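Local structure of putative major capsid protein (6G44) at residues S33-P38 against L277-I282; Q125-H130 against A140-C145; L359-D364 against G368-L373. The protein probably builds the outer shell of the virophage mavirus, as a double jelly-roll capsid subunit that assembles in threes. One frame throughout, in Å; residues are numbered along the deposited sequence.

Contact 1: S33-P38 against L277-I282; sequences SRIGIP and LEIGDI
Ile-35 does all the reaching from 33-38, and its two branches find different partners on the 3-10 turn that opens 277-282. Its methyl CG2 sits over the flat of the Glu-278 carboxylate, 3.7 Å from both Glu-278 CD and Glu-278 OE1, with OE2 only slightly farther. The acid's chain bends at chi2 (99°), which brings the group round beside the isoleucine, the two side chains running past each other in opposite directions. The other branch runs out straight (chi2 169°) until Ile-35 CD1 meets Ile-279 CG2 at 3.7 Å, the two crossing at a slant. That is the close-packed part, methyl on methyl beside methyl on carboxylate. CA of Ile-35 and CA of Glu-278 stay 8.1 Å apart. Beyond Ile-279 the contact gives way to solvent: Gly-280 and Asp-281 are exposed, and a bond from Gly-280 N to Leu-277 O closes the turn. Strand 29-34 pairs in parallel with a strand of the second subunit, whose Leu-15 packs on Ser-33 and Glu-278; Met-441 of the third subunit touches the same two residues, so three subunits meet here. The loop holding 277-282 links strand 258-273 to strand 286-305, beside Trp-273, on which Ile-37 rests.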
ATOM      1  N   SER C  33     -22.680  -7.164  19.930  1.00 15.99           N
ATOM      2  CA  SER C  33     -23.167  -8.210  19.043  1.00 15.55           C
ATOM      3  C   SER C  33     -23.239  -7.578  17.652  1.00 15.94           C
ATOM      4  O   SER C  33     -22.570  -6.566  17.405  1.00 17.21           O
ATOM      5  CB  SER C  33     -24.511  -8.762  19.495  1.00 14.89           C
ATOM      6  OG  SER C  33     -24.942  -9.831  18.655  1.00 15.01           O
ATOM      7  N   ARG C  34     -23.985  -8.159  16.714  1.00 16.73           N
ATOM      8  CA  ARG C  34     -23.877  -7.673  15.342  1.00 16.97           C
ATOM      9  C   ARG C  34     -25.121  -7.969  14.529  1.00 16.51           C
ATOM     10  O   ARG C  34     -25.713  -9.020  14.683  1.00 16.88           O
ATOM     11  CB  ARG C  34     -22.672  -8.339  14.674  1.00 18.99           C
ATOM     12  CG  ARG C  34     -22.307  -7.753  13.325  1.00 20.90           C
ATOM     13  CD  ARG C  34     -21.092  -8.461  12.751  1.00 23.32           C
ATOM     14  NE  ARG C  34     -19.879  -8.023  13.434  1.00 28.32           N
ATOM     15  CZ  ARG C  34     -19.087  -7.010  13.061  1.00 29.11           C
ATOM     16  NH1 ARG C  34     -19.313  -6.290  11.959  1.00 33.55           N
ATOM     17  NH2 ARG C  34     -18.022  -6.726  13.793  1.00 29.24           N
ATOM     18  N   ILE C  35     -25.469  -7.020  13.663  1.00 16.19           N
ATOM     19  CA  ILE C  35     -26.396  -7.267  12.567  1.00 17.34           C
ATOM     20  C   ILE C  35     -25.631  -6.902  11.307  1.00 16.19           C
ATOM     21  O   ILE C  35     -24.691  -6.123  11.356  1.00 16.98           O
ATOM     22  CB  ILE C  35     -27.717  -6.471  12.689  1.00 18.25           C
ATOM     23  CG1 ILE C  35     -27.469  -4.961  12.764  1.00 18.27           C
ATOM     24  CG2 ILE C  35     -28.505  -6.940  13.901  1.00 19.21           C
ATOM     25  CD1 ILE C  35     -28.718  -4.111  12.612  1.00 19.11           C
ATOM     26  N   GLY C  36     -26.020  -7.480  10.173  1.00 16.66           N
ATOM     27  CA  GLY C  36     -25.285  -7.255   8.926  1.00 16.95           C
ATOM     28  C   GLY C  36     -26.116  -7.619   7.730  1.00 17.56           C
ATOM     29  O   GLY C  36     -27.188  -8.188   7.864  1.00 20.01           O
ATOM     30  N   ILE C  37     -25.610  -7.273   6.560  1.00 15.48           N
ATOM     31  CA  ILE C  37     -26.308  -7.567   5.309  1.00 15.29           C
ATOM     32  C   ILE C  37     -26.013  -9.015   4.962  1.00 15.25           C
ATOM     33  O   ILE C  37     -24.855  -9.383   4.833  1.00 15.66           O
ATOM     34  CB  ILE C  37     -25.859  -6.619   4.211  1.00 15.37           C
ATOM     35  CG1 ILE C  37     -26.229  -5.180   4.610  1.00 16.42           C
ATOM     36  CG2 ILE C  37     -26.502  -7.024   2.876  1.00 15.21           C
ATOM     37  CD1 ILE C  37     -25.898  -4.112   3.578  1.00 17.68           C
ATOM     38  N   PRO C  38     -27.040  -9.861   4.842  1.00 14.29           N
ATOM     39  CA  PRO C  38     -26.780 -11.276   4.634  1.00 14.32           C
ATOM     40  C   PRO C  38     -26.379 -11.682   3.214  1.00 13.30           C
ATOM     41  O   PRO C  38     -26.552 -10.913   2.246  1.00 13.42           O
ATOM     42  CB  PRO C  38     -28.102 -11.948   4.996  1.00 15.86           C
ATOM     43  CG  PRO C  38     -29.123 -10.893   5.039  1.00 16.75           C
ATOM     44  CD  PRO C  38     -28.482  -9.566   5.004  1.00 14.73           C
ATOM     45  N   LEU C 277     -35.141  -6.670  12.420  1.00 21.87           N
ATOM     46  CA  LEU C 277     -35.992  -6.053  13.450  1.00 23.11           C
ATOM     47  C   LEU C 277     -35.324  -4.852  14.134  1.00 21.04           C
ATOM     48  O   LEU C 277     -35.945  -3.822  14.408  1.00 21.50           O
ATOM     49  CB  LEU C 277     -36.305  -7.071  14.556  1.00 27.31           C
ATOM     50  CG  LEU C 277     -37.313  -8.201  14.447  1.00 31.81           C
ATOM     51  CD1 LEU C 277     -37.191  -9.069  15.700  1.00 33.10           C
ATOM     52  CD2 LEU C 277     -38.721  -7.635  14.309  1.00 32.50           C
ATOM     53  N   GLU C 278     -34.029  -4.984  14.387  1.00 20.15           N
ATOM     54  CA  GLU C 278     -33.329  -4.026  15.225  1.00 21.17           C
ATOM     55  C   GLU C 278     -33.131  -2.636  14.642  1.00 23.39           C
ATOM     56  O   GLU C 278     -32.784  -1.718  15.375  1.00 24.70           O
ATOM     57  CB  GLU C 278     -31.976  -4.595  15.628  1.00 21.42           C
ATOM     58  CG  GLU C 278     -32.055  -5.880  16.426  1.00 21.51           C
ATOM     59  CD  GLU C 278     -31.835  -7.141  15.612  1.00 22.15           C
ATOM     60  OE1 GLU C 278     -31.212  -8.103  16.146  1.00 21.87           O
ATOM     61  OE2 GLU C 278     -32.282  -7.197  14.437  1.00 21.93           O
ATOM     62  N   ILE C 279     -33.330  -2.453  13.339  1.00 22.90           N
ATOM     63  CA  ILE C 279     -33.191  -1.097  12.790  1.00 24.97           C
ATOM     64  C   ILE C 279     -34.481  -0.298  12.855  1.00 29.07           C
ATOM     65  O   ILE C 279     -34.486   0.873  12.486  1.00 30.69           O
ATOM     66  CB  ILE C 279     -32.555  -1.071  11.369  1.00 24.08           C
ATOM     67  CG1 ILE C 279     -33.408  -1.779  10.312  1.00 23.47           C
ATOM     68  CG2 ILE C 279     -31.149  -1.664  11.409  1.00 23.77           C
ATOM     69  CD1 ILE C 279     -32.970  -1.432   8.897  1.00 24.95           C
ATOM     70  N   GLY C 280     -35.566  -0.908  13.332  1.00 29.45           N
ATOM     71  CA  GLY C 280     -36.810  -0.178  13.527  1.00 31.05           C
ATOM     72  C   GLY C 280     -37.425   0.289  12.223  1.00 33.39           C
ATOM     73  O   GLY C 280     -37.320  -0.390  11.189  1.00 35.74           O
ATOM     74  N   ASP C 281     -38.071   1.451  12.280  1.00 32.28           N
ATOM     75  CA  ASP C 281     -38.693   2.047  11.111  1.00 32.24           C
ATOM     76  C   ASP C 281     -37.618   2.637  10.200  1.00 28.96           C
ATOM     77  O   ASP C 281     -36.745   3.380  10.649  1.00 31.98           O
ATOM     78  CB  ASP C 281     -39.707   3.131  11.524  1.00 34.56           C
ATOM     79  CG  ASP C 281     -40.902   2.566  12.298  1.00 37.32           C
ATOM     80  OD1 ASP C 281     -41.079   1.332  12.373  1.00 37.72           O
ATOM     81  OD2 ASP C 281     -41.690   3.374  12.826  1.00 42.23           O
ATOM     82  N   ILE C 282     -37.674   2.277   8.925  1.00 26.36           N
ATOM     83  CA  ILE C 282     -36.797   2.885   7.908  1.00 24.64           C
ATOM     84  C   ILE C 282     -37.389   4.261   7.614  1.00 23.18           C
ATOM     85  O   ILE C 282     -38.603   4.393   7.468  1.00 21.36           O
ATOM     86  CB  ILE C 282     -36.744   2.019   6.640  1.00 25.10           C
ATOM     87  CG1 ILE C 282     -36.052   0.690   6.964  1.00 26.40           C
ATOM     88  CG2 ILE C 282     -36.020   2.732   5.490  1.00 24.80           C
ATOM     89  CD1 ILE C 282     -36.111  -0.322   5.844  1.00 28.26           C
TER

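Contact 2: Q125-H130 against A140-C145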
ATOM      1  N   GLN C 125     -18.151   5.592 -20.808  1.00 13.41           N
ATOM      2  CA  GLN C 125     -17.660   6.971 -20.668  1.00 14.64           C
ATOM      3  C   GLN C 125     -17.300   7.258 -19.193  1.00 15.09           C
ATOM      4  O   GLN C 125     -16.247   7.877 -18.909  1.00 15.70           O
ATOM      5  CB  GLN C 125     -18.735   7.936 -21.202  1.00 16.49           C
ATOM      6  CG  GLN C 125     -18.420   9.405 -21.144  1.00 17.49           C
ATOM      7  CD  GLN C 125     -19.576  10.211 -21.701  1.00 18.15           C
ATOM      8  OE1 GLN C 125     -20.581  10.410 -21.018  1.00 18.92           O
ATOM      9  NE2 GLN C 125     -19.430  10.685 -22.940  1.00 18.26           N
ATOM     10  N   LEU C 126     -18.130   6.795 -18.265  1.00 13.90           N
ATOM     11  CA  LEU C 126     -17.966   7.032 -16.820  0.50 14.63           C
ATOM     12  C   LEU C 126     -16.682   6.363 -16.332  1.00 14.48           C
ATOM     13  O   LEU C 126     -15.858   7.001 -15.673  1.00 14.48           O
ATOM     14  CB  LEU C 126     -19.149   6.498 -15.983  0.50 15.53           C
ATOM     15  CG  LEU C 126     -20.476   7.230 -15.730  0.50 16.16           C
ATOM     16  CD1 LEU C 126     -21.498   6.257 -15.166  0.50 17.06           C
ATOM     17  CD2 LEU C 126     -20.299   8.387 -14.765  0.50 16.98           C
ATOM     18  N   ILE C 127     -16.491   5.103 -16.694  1.00 12.60           N
ATOM     19  CA  ILE C 127     -15.344   4.366 -16.157  1.00 12.27           C
ATOM     20  C   ILE C 127     -14.069   4.873 -16.774  1.00 12.43           C
ATOM     21  O   ILE C 127     -13.031   4.813 -16.091  1.00 12.39           O
ATOM     22  CB  ILE C 127     -15.523   2.830 -16.297  1.00 12.39           C
ATOM     23  CG1 ILE C 127     -14.572   2.042 -15.390  1.00 12.18           C
ATOM     24  CG2 ILE C 127     -15.364   2.359 -17.715  1.00 12.13           C
ATOM     25  CD1 ILE C 127     -14.642   2.384 -13.920  1.00 13.00           C
ATOM     26  N   LYS C 128     -14.088   5.355 -18.014  1.00 12.37           N
ATOM     27  CA  LYS C 128     -12.856   5.874 -18.612  1.00 13.80           C
ATOM     28  C   LYS C 128     -12.296   7.029 -17.799  1.00 15.20           C
ATOM     29  O   LYS C 128     -11.079   7.175 -17.720  1.00 14.78           O
ATOM     30  CB  LYS C 128     -13.043   6.305 -20.083  1.00 15.51           C
ATOM     31  CG  LYS C 128     -11.743   6.690 -20.806  1.00 16.61           C
ATOM     32  CD  LYS C 128     -11.965   6.956 -22.290  1.00 17.85           C
ATOM     33  CE  LYS C 128     -10.657   7.283 -23.016  1.00 18.89           C
ATOM     34  NZ  LYS C 128     -10.824   7.547 -24.483  1.00 20.51           N
ATOM     35  N   LEU C 129     -13.156   7.849 -17.205  1.00 14.49           N
ATOM     36  CA  LEU C 129     -12.726   8.932 -16.310  1.00 15.61           C
ATOM     37  C   LEU C 129     -12.456   8.428 -14.913  1.00 15.22           C
ATOM     38  O   LEU C 129     -11.412   8.725 -14.322  1.00 15.30           O
ATOM     39  CB  LEU C 129     -13.794  10.022 -16.198  1.00 17.54           C
ATOM     40  CG  LEU C 129     -13.947  10.955 -17.360  1.00 20.24           C
ATOM     41  CD1 LEU C 129     -15.198  11.798 -17.153  1.00 21.17           C
ATOM     42  CD2 LEU C 129     -12.736  11.866 -17.416  1.00 21.75           C
ATOM     43  N   HIS C 130     -13.395   7.673 -14.364  1.00 13.45           N
ATOM     44  CA  HIS C 130     -13.388   7.250 -12.982  1.00 13.41           C
ATOM     45  C   HIS C 130     -12.147   6.448 -12.631  1.00 13.22           C
ATOM     46  O   HIS C 130     -11.626   6.534 -11.505  1.00 13.76           O
ATOM     47  CB  HIS C 130     -14.655   6.421 -12.688  1.00 14.00           C
ATOM     48  CG  HIS C 130     -14.818   6.034 -11.261  1.00 14.25           C
ATOM     49  ND1 HIS C 130     -15.043   6.961 -10.271  1.00 16.48           N
ATOM     50  CD2 HIS C 130     -14.841   4.827 -10.662  1.00 15.06           C
ATOM     51  CE1 HIS C 130     -15.178   6.332  -9.118  1.00 15.64           C
ATOM     52  NE2 HIS C 130     -15.049   5.038  -9.324  1.00 16.20           N
ATOM     53  N   ALA C 140     -10.427  -1.984  -7.121  1.00 12.25           N
ATOM     54  CA  ALA C 140     -10.256  -3.432  -7.070  1.00 12.55           C
ATOM     55  C   ALA C 140     -11.503  -4.153  -6.589  1.00 13.00           C
ATOM     56  O   ALA C 140     -11.693  -5.305  -6.917  1.00 13.28           O
ATOM     57  CB  ALA C 140      -9.038  -3.821  -6.206  1.00 13.51           C
ATOM     58  N   LEU C 141     -12.334  -3.482  -5.802  1.00 12.67           N
ATOM     59  CA  LEU C 141     -13.629  -4.057  -5.427  1.00 13.48           C
ATOM     60  C   LEU C 141     -14.633  -3.956  -6.577  1.00 12.40           C
ATOM     61  O   LEU C 141     -15.595  -4.724  -6.646  1.00 13.13           O
ATOM     62  CB  LEU C 141     -14.200  -3.379  -4.200  1.00 15.03           C
ATOM     63  CG  LEU C 141     -13.398  -3.521  -2.911  1.00 17.41           C
ATOM     64  CD1 LEU C 141     -14.078  -2.719  -1.807  1.00 18.88           C
ATOM     65  CD2 LEU C 141     -13.262  -4.966  -2.509  1.00 19.24           C
ATOM     66  N   LEU C 142     -14.430  -2.980  -7.452  1.00 11.87           N
ATOM     67  CA  LEU C 142     -15.297  -2.756  -8.610  1.00 11.15           C
ATOM     68  C   LEU C 142     -15.100  -3.844  -9.665  1.00 11.46           C
ATOM     69  O   LEU C 142     -16.076  -4.433 -10.167  1.00 11.06           O
ATOM     70  CB  LEU C 142     -15.036  -1.351  -9.159  1.00 11.52           C
ATOM     71  CG  LEU C 142     -16.087  -0.655 -10.027  1.00 12.03           C
ATOM     72  CD1 LEU C 142     -15.763   0.819 -10.148  1.00 12.71           C
ATOM     73  CD2 LEU C 142     -16.161  -1.272 -11.412  1.00 12.33           C
ATOM     74  N   SER C 143     -13.848  -4.133 -10.014  1.00 10.36           N
ATOM     75  CA  SER C 143     -13.544  -5.110 -11.069  1.00 10.60           C
ATOM     76  C   SER C 143     -12.307  -5.906 -10.703  1.00 11.30           C
ATOM     77  O   SER C 143     -11.363  -5.329 -10.108  1.00 10.62           O
ATOM     78  CB  SER C 143     -13.250  -4.383 -12.381  1.00 10.93           C
ATOM     79  OG  SER C 143     -12.905  -5.255 -13.433  1.00 11.41           O
ATOM     80  N   PRO C 144     -12.224  -7.174 -11.133  1.00 10.54           N
ATOM     81  CA  PRO C 144     -10.977  -7.946 -11.019  1.00 11.02           C
ATOM     82  C   PRO C 144      -9.876  -7.381 -11.913  1.00 11.20           C
ATOM     83  O   PRO C 144      -8.697  -7.705 -11.725  1.00 13.10           O
ATOM     84  CB  PRO C 144     -11.371  -9.372 -11.454  1.00 11.71           C
ATOM     85  CG  PRO C 144     -12.552  -9.126 -12.364  1.00 11.72           C
ATOM     86  CD  PRO C 144     -13.302  -7.965 -11.764  1.00 11.42           C
ATOM     87  N   CYS C 145     -10.233  -6.575 -12.904  1.00 10.60           N
ATOM     88  CA  CYS C 145      -9.252  -6.020 -13.835  1.00 11.26           C
ATOM     89  C   CYS C 145      -9.188  -4.524 -13.596  1.00 11.41           C
ATOM     90  O   CYS C 145      -9.687  -3.730 -14.408  1.00 12.46           O
ATOM     91  CB  CYS C 145      -9.704  -6.321 -15.261  1.00 11.50           C
ATOM     92  SG  CYS C 145      -9.621  -8.087 -15.632  1.00 13.99           S
TER
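One methyl group makes this contact: Leu-142 CD1 touches both His-130 and Ile-127, and the two segments otherwise stay apart, with CA of Ile-127 and CA of Leu-142 10.4 Å from each other. On helix 123-130 the two partners are three residues apart, so they project from the same side of the helix toward the end of helix 136-142. The leucine is stretched out to meet them, CG roughly opposite its backbone N (chi1 -159°) and CD1 carrying the line onward. The methyl comes to the edge of the imidazole, near the ring plane, with Leu-142 CD1 4.1 Å from His-130 CD2. The same methyl, Leu-142 CD1, lies 4.2 Å from Ile-127 CD1.

Just past the leucine the second helix ends. The chain after Ser-143 curls round in an ST turn, so that Cys-145 N gives a hydrogen bond to Ser-143 OG at 3.0 Å (161°). Asn-104 of helix 102-105 packs on both Ile-127 and Leu-142, and Tyr-213 meets the His-130 ring edge-to-face. Through Leu-126 and Leu-129, helix 123-130 also packs on strands 286-305 and 334-341.

The histidine thus offers a carbon to the leucine while its ND1 is hydrogen-bonded to a glycerol, probably from the crystallisation liquor. What crosses between the segments is essentially van der Waals contact, over only 76 Å² of buried surface. Such a touch has little directional preference, which suggests that the spacing and tilt of the helix ends are probably set mainly by surrounding packing and by polar bonds each segment makes elsewhere.

Contact 3: L359-D364 against G368-L373; sequences LEIKVD and GIFREL. With SO4 (sulfate ion), chain B.
Ile-361 and Ile-369 pair as antiparallel neighbours, each giving its N-H to the other's carbonyl: Ile-361 N to Ile-369 O at 2.8 Å and Ile-369 N to Ile-361 O at 2.9 Å. Gly-368 also faces Ile-361, which makes a G1 beta bulge, and starts a type II turn that ends at Arg-371. The Glu-360 side chain crosses Arg-371 obliquely. Glu-360 CB lies 4.1 Å from Ile-369 O; the extended chain then carries CG to 3.7 Å and CD to 3.5 Å from Arg-371 CB. At the tip, Glu-360 OE1 rests 3.4 Å from Arg-371 CB, while OE2 turns to Gly-368 CA. The charges stop short of a salt bridge, Glu-360 OE1 being 4.5 Å from Arg-371 NE with the two planar groups 82° apart; the guanidinium instead bridges to Glu-372. Within the turns, Phe-370 N and Glu-372 N each give a hydrogen bond to a sulfate, probably from the crystallisation liquor, which Thr-41 N of the second subunit also holds. Phe-370 CD2 lies 3.8 Å from Ile-361 CG1. The hairpin forms one margin of a four-stranded sheet within the chain: strand 448-457 pairs with the far side of 355-363, and helix 375-384 packs on Leu-359 and Phe-370.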
ATOM      1  N   LEU C 359      -2.847  24.268 -20.826  1.00 14.19           N
ATOM      2  CA  LEU C 359      -4.271  24.413 -20.658  1.00 15.87           C
ATOM      3  C   LEU C 359      -4.592  25.871 -20.420  1.00 16.75           C
ATOM      4  O   LEU C 359      -3.918  26.510 -19.624  1.00 16.99           O
ATOM      5  CB  LEU C 359      -4.716  23.550 -19.467  1.00 17.41           C
ATOM      6  CG  LEU C 359      -6.185  23.247 -19.314  1.00 18.81           C
ATOM      7  CD1 LEU C 359      -6.735  22.471 -20.505  1.00 18.91           C
ATOM      8  CD2 LEU C 359      -6.390  22.466 -18.024  1.00 17.38           C
ATOM      9  N   GLU C 360      -5.591  26.401 -21.125  1.00 16.43           N
ATOM     10  CA  GLU C 360      -6.108  27.741 -20.840  1.00 17.74           C
ATOM     11  C   GLU C 360      -7.629  27.674 -20.779  1.00 16.96           C
ATOM     12  O   GLU C 360      -8.262  27.134 -21.677  1.00 17.50           O
ATOM     13  CB  GLU C 360      -5.640  28.751 -21.897  1.00 19.97           C
ATOM     14  CG  GLU C 360      -4.120  28.891 -21.932  1.00 22.50           C
ATOM     15  CD  GLU C 360      -3.604  30.027 -22.807  1.00 26.23           C
ATOM     16  OE1 GLU C 360      -2.371  30.017 -23.092  1.00 30.28           O
ATOM     17  OE2 GLU C 360      -4.388  30.920 -23.190  1.00 28.38           O
ATOM     18  N   ILE C 361      -8.183  28.237 -19.703  1.00 16.12           N
ATOM     19  CA  ILE C 361      -9.606  28.195 -19.407  1.00 17.17           C
ATOM     20  C   ILE C 361     -10.173  29.635 -19.438  1.00 16.45           C
ATOM     21  O   ILE C 361      -9.580  30.536 -18.887  1.00 16.82           O
ATOM     22  CB  ILE C 361      -9.904  27.613 -18.012  1.00 17.34           C
ATOM     23  CG1 ILE C 361      -9.138  26.310 -17.725  1.00 19.02           C
ATOM     24  CG2 ILE C 361     -11.418  27.413 -17.850  1.00 17.89           C
ATOM     25  CD1 ILE C 361      -9.496  25.166 -18.620  1.00 18.64           C
ATOM     26  N   LYS C 362     -11.315  29.804 -20.104  1.00 18.07           N
ATOM     27  CA  LYS C 362     -12.105  31.050 -20.035  1.00 18.35           C
ATOM     28  C   LYS C 362     -13.392  30.718 -19.303  1.00 17.01           C
ATOM     29  O   LYS C 362     -14.036  29.735 -19.644  1.00 17.46           O
ATOM     30  CB  LYS C 362     -12.415  31.544 -21.437  1.00 20.93           C
ATOM     31  CG  LYS C 362     -13.479  32.634 -21.519  1.00 23.14           C
ATOM     32  CD  LYS C 362     -13.609  33.112 -22.964  1.00 26.01           C
ATOM     33  CE  LYS C 362     -14.616  34.245 -23.106  1.00 28.50           C
ATOM     34  NZ  LYS C 362     -15.986  33.850 -22.655  1.00 30.41           N
ATOM     35  N   VAL C 363     -13.756  31.511 -18.295  1.00 17.52           N
ATOM     36  CA  VAL C 363     -15.081  31.404 -17.669  1.00 17.59           C
ATOM     37  C   VAL C 363     -15.671  32.802 -17.699  1.00 18.53           C
ATOM     38  O   VAL C 363     -15.115  33.703 -17.079  1.00 18.98           O
ATOM     39  CB  VAL C 363     -15.052  30.874 -16.226  1.00 18.04           C
ATOM     40  CG1 VAL C 363     -16.458  30.864 -15.613  1.00 19.10           C
ATOM     41  CG2 VAL C 363     -14.447  29.471 -16.173  1.00 18.38           C
ATOM     42  N   ASP C 364     -16.792  32.963 -18.403  1.00 19.66           N
ATOM     43  CA  ASP C 364     -17.433  34.283 -18.574  1.00 20.80           C
ATOM     44  C   ASP C 364     -16.380  35.263 -19.135  1.00 22.87           C
ATOM     45  O   ASP C 364     -15.731  34.919 -20.122  1.00 22.99           O
ATOM     46  CB  ASP C 364     -18.109  34.708 -17.254  1.00 20.74           C
ATOM     47  CG  ASP C 364     -19.184  33.728 -16.799  1.00 20.51           C
ATOM     48  OD1 ASP C 364     -19.695  32.963 -17.637  1.00 21.31           O
ATOM     49  OD2 ASP C 364     -19.543  33.752 -15.595  1.00 22.64           O
ATOM     50  N   GLY C 368      -7.820  33.073 -20.214  1.00 18.91           N
ATOM     51  CA  GLY C 368      -6.409  32.670 -20.128  1.00 18.11           C
ATOM     52  C   GLY C 368      -6.016  32.024 -18.812  1.00 17.16           C
ATOM     53  O   GLY C 368      -4.833  32.010 -18.459  1.00 17.69           O
ATOM     54  N   ILE C 369      -6.987  31.475 -18.090  1.00 15.95           N
ATOM     55  CA  ILE C 369      -6.684  30.939 -16.755  1.00 14.97           C
ATOM     56  C   ILE C 369      -5.855  29.655 -16.948  1.00 14.52           C
ATOM     57  O   ILE C 369      -6.186  28.821 -17.797  1.00 14.08           O
ATOM     58  CB  ILE C 369      -7.952  30.622 -15.952  1.00 15.41           C
ATOM     59  CG1 ILE C 369      -8.841  31.876 -15.830  1.00 16.59           C
ATOM     60  CG2 ILE C 369      -7.585  30.076 -14.562  1.00 15.89           C
ATOM     61  CD1 ILE C 369     -10.297  31.530 -15.609  1.00 18.04           C
ATOM     62  N   PHE C 370      -4.798  29.535 -16.148  1.00 14.63           N
ATOM     63  CA  PHE C 370      -3.815  28.434 -16.183  1.00 14.54           C
ATOM     64  C   PHE C 370      -2.764  28.563 -17.296  1.00 15.63           C
ATOM     65  O   PHE C 370      -1.951  27.666 -17.447  1.00 14.72           O
ATOM     66  CB  PHE C 370      -4.439  27.022 -16.248  1.00 14.25           C
ATOM     67  CG  PHE C 370      -5.351  26.655 -15.102  1.00 13.20           C
ATOM     68  CD1 PHE C 370      -5.235  27.211 -13.824  1.00 14.40           C
ATOM     69  CD2 PHE C 370      -6.307  25.670 -15.311  1.00 13.84           C
ATOM     70  CE1 PHE C 370      -6.088  26.802 -12.792  1.00 13.69           C
ATOM     71  CE2 PHE C 370      -7.151  25.279 -14.285  1.00 13.96           C
ATOM     72  CZ  PHE C 370      -7.022  25.830 -13.031  1.00 14.08           C
ATOM     73  N   ARG C 371      -2.747  29.673 -18.026  1.00 16.46           N
ATOM     74  CA  ARG C 371      -1.731  29.844 -19.083  1.00 18.07           C
ATOM     75  C   ARG C 371      -0.287  29.787 -18.591  1.00 17.19           C
ATOM     76  O   ARG C 371       0.593  29.462 -19.382  1.00 18.51           O
ATOM     77  CB  ARG C 371      -1.952  31.137 -19.876  1.00 21.79           C
ATOM     78  CG  ARG C 371      -1.753  32.414 -19.099  1.00 25.55           C
ATOM     79  CD  ARG C 371      -2.262  33.620 -19.897  1.00 30.87           C
ATOM     80  NE  ARG C 371      -1.399  33.890 -21.044  1.00 35.73           N
ATOM     81  CZ  ARG C 371      -0.291  34.642 -21.030  1.00 41.06           C
ATOM     82  NH1 ARG C 371       0.146  35.236 -19.917  1.00 44.39           N
ATOM     83  NH2 ARG C 371       0.399  34.803 -22.156  1.00 44.31           N
ATOM     84  N   GLU C 372      -0.047  30.068 -17.313  1.00 16.82           N
ATOM     85  CA  GLU C 372       1.309  30.018 -16.764  1.00 18.00           C
ATOM     86  C   GLU C 372       1.699  28.643 -16.230  1.00 16.76           C
ATOM     87  O   GLU C 372       2.789  28.489 -15.680  1.00 17.63           O
ATOM     88  CB  GLU C 372       1.489  31.083 -15.670  1.00 20.06           C
ATOM     89  CG  GLU C 372       1.202  32.527 -16.126  1.00 21.50           C
ATOM     90  CD  GLU C 372       2.094  33.026 -17.275  1.00 27.70           C
ATOM     91  OE1 GLU C 372       3.221  32.506 -17.484  1.00 29.03           O
ATOM     92  OE2 GLU C 372       1.648  33.972 -17.981  1.00 30.90           O
ATOM     93  N   LEU C 373       0.814  27.638 -16.370  1.00 14.66           N
ATOM     94  CA  LEU C 373       1.154  26.269 -15.939  1.00 13.41           C
ATOM     95  C   LEU C 373       1.824  25.458 -17.020  1.00 13.29           C
ATOM     96  O   LEU C 373       1.426  25.520 -18.180  1.00 14.91           O
ATOM     97  CB  LEU C 373      -0.107  25.511 -15.518  1.00 13.03           C
ATOM     98  CG  LEU C 373      -0.870  26.111 -14.337  1.00 12.66           C
ATOM     99  CD1 LEU C 373      -1.997  25.157 -13.947  1.00 12.66           C
ATOM    100  CD2 LEU C 373       0.015  26.450 -13.121  1.00 12.91           C
TER
HETATM  101  S   SO4 B 602      -2.521  32.037 -14.746  0.70 15.07           S
HETATM  102  O1  SO4 B 602      -2.545  32.894 -15.968  0.70 16.49           O
HETATM  103  O2  SO4 B 602      -1.737  30.835 -15.087  0.70 14.64           O
HETATM  104  O3  SO4 B 602      -3.935  31.685 -14.402  0.70 13.78           O
HETATM  105  O4  SO4 B 602      -1.871  32.789 -13.651  0.70 16.87           O
HETATM  106  O   HOH W   1      -0.967  25.995 -19.516  1.00 16.77           O

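Overall arrangement
Contact 2 sits buried in the middle of the chain, its centre about 4 Å from the chain's centre. Contacts 1 and 3 lie farther out, their centres about 51 Å apart, yet contact 3 is also buried, while contact 1 is only partly so. Both touch the second subunit, contact 1 the third as well; no other chain of the assembly reaches the segments of contact 2. Contact 2 falls within the long loop closed by contact 1, and contact 3 comes later. None shares a strand or helix with another. Contact 3 is a backbone-bonded hairpin, while the other two rest on a few side-chain touches, with a carboxylate included at the subunit border and carbon-only contacts in the interior.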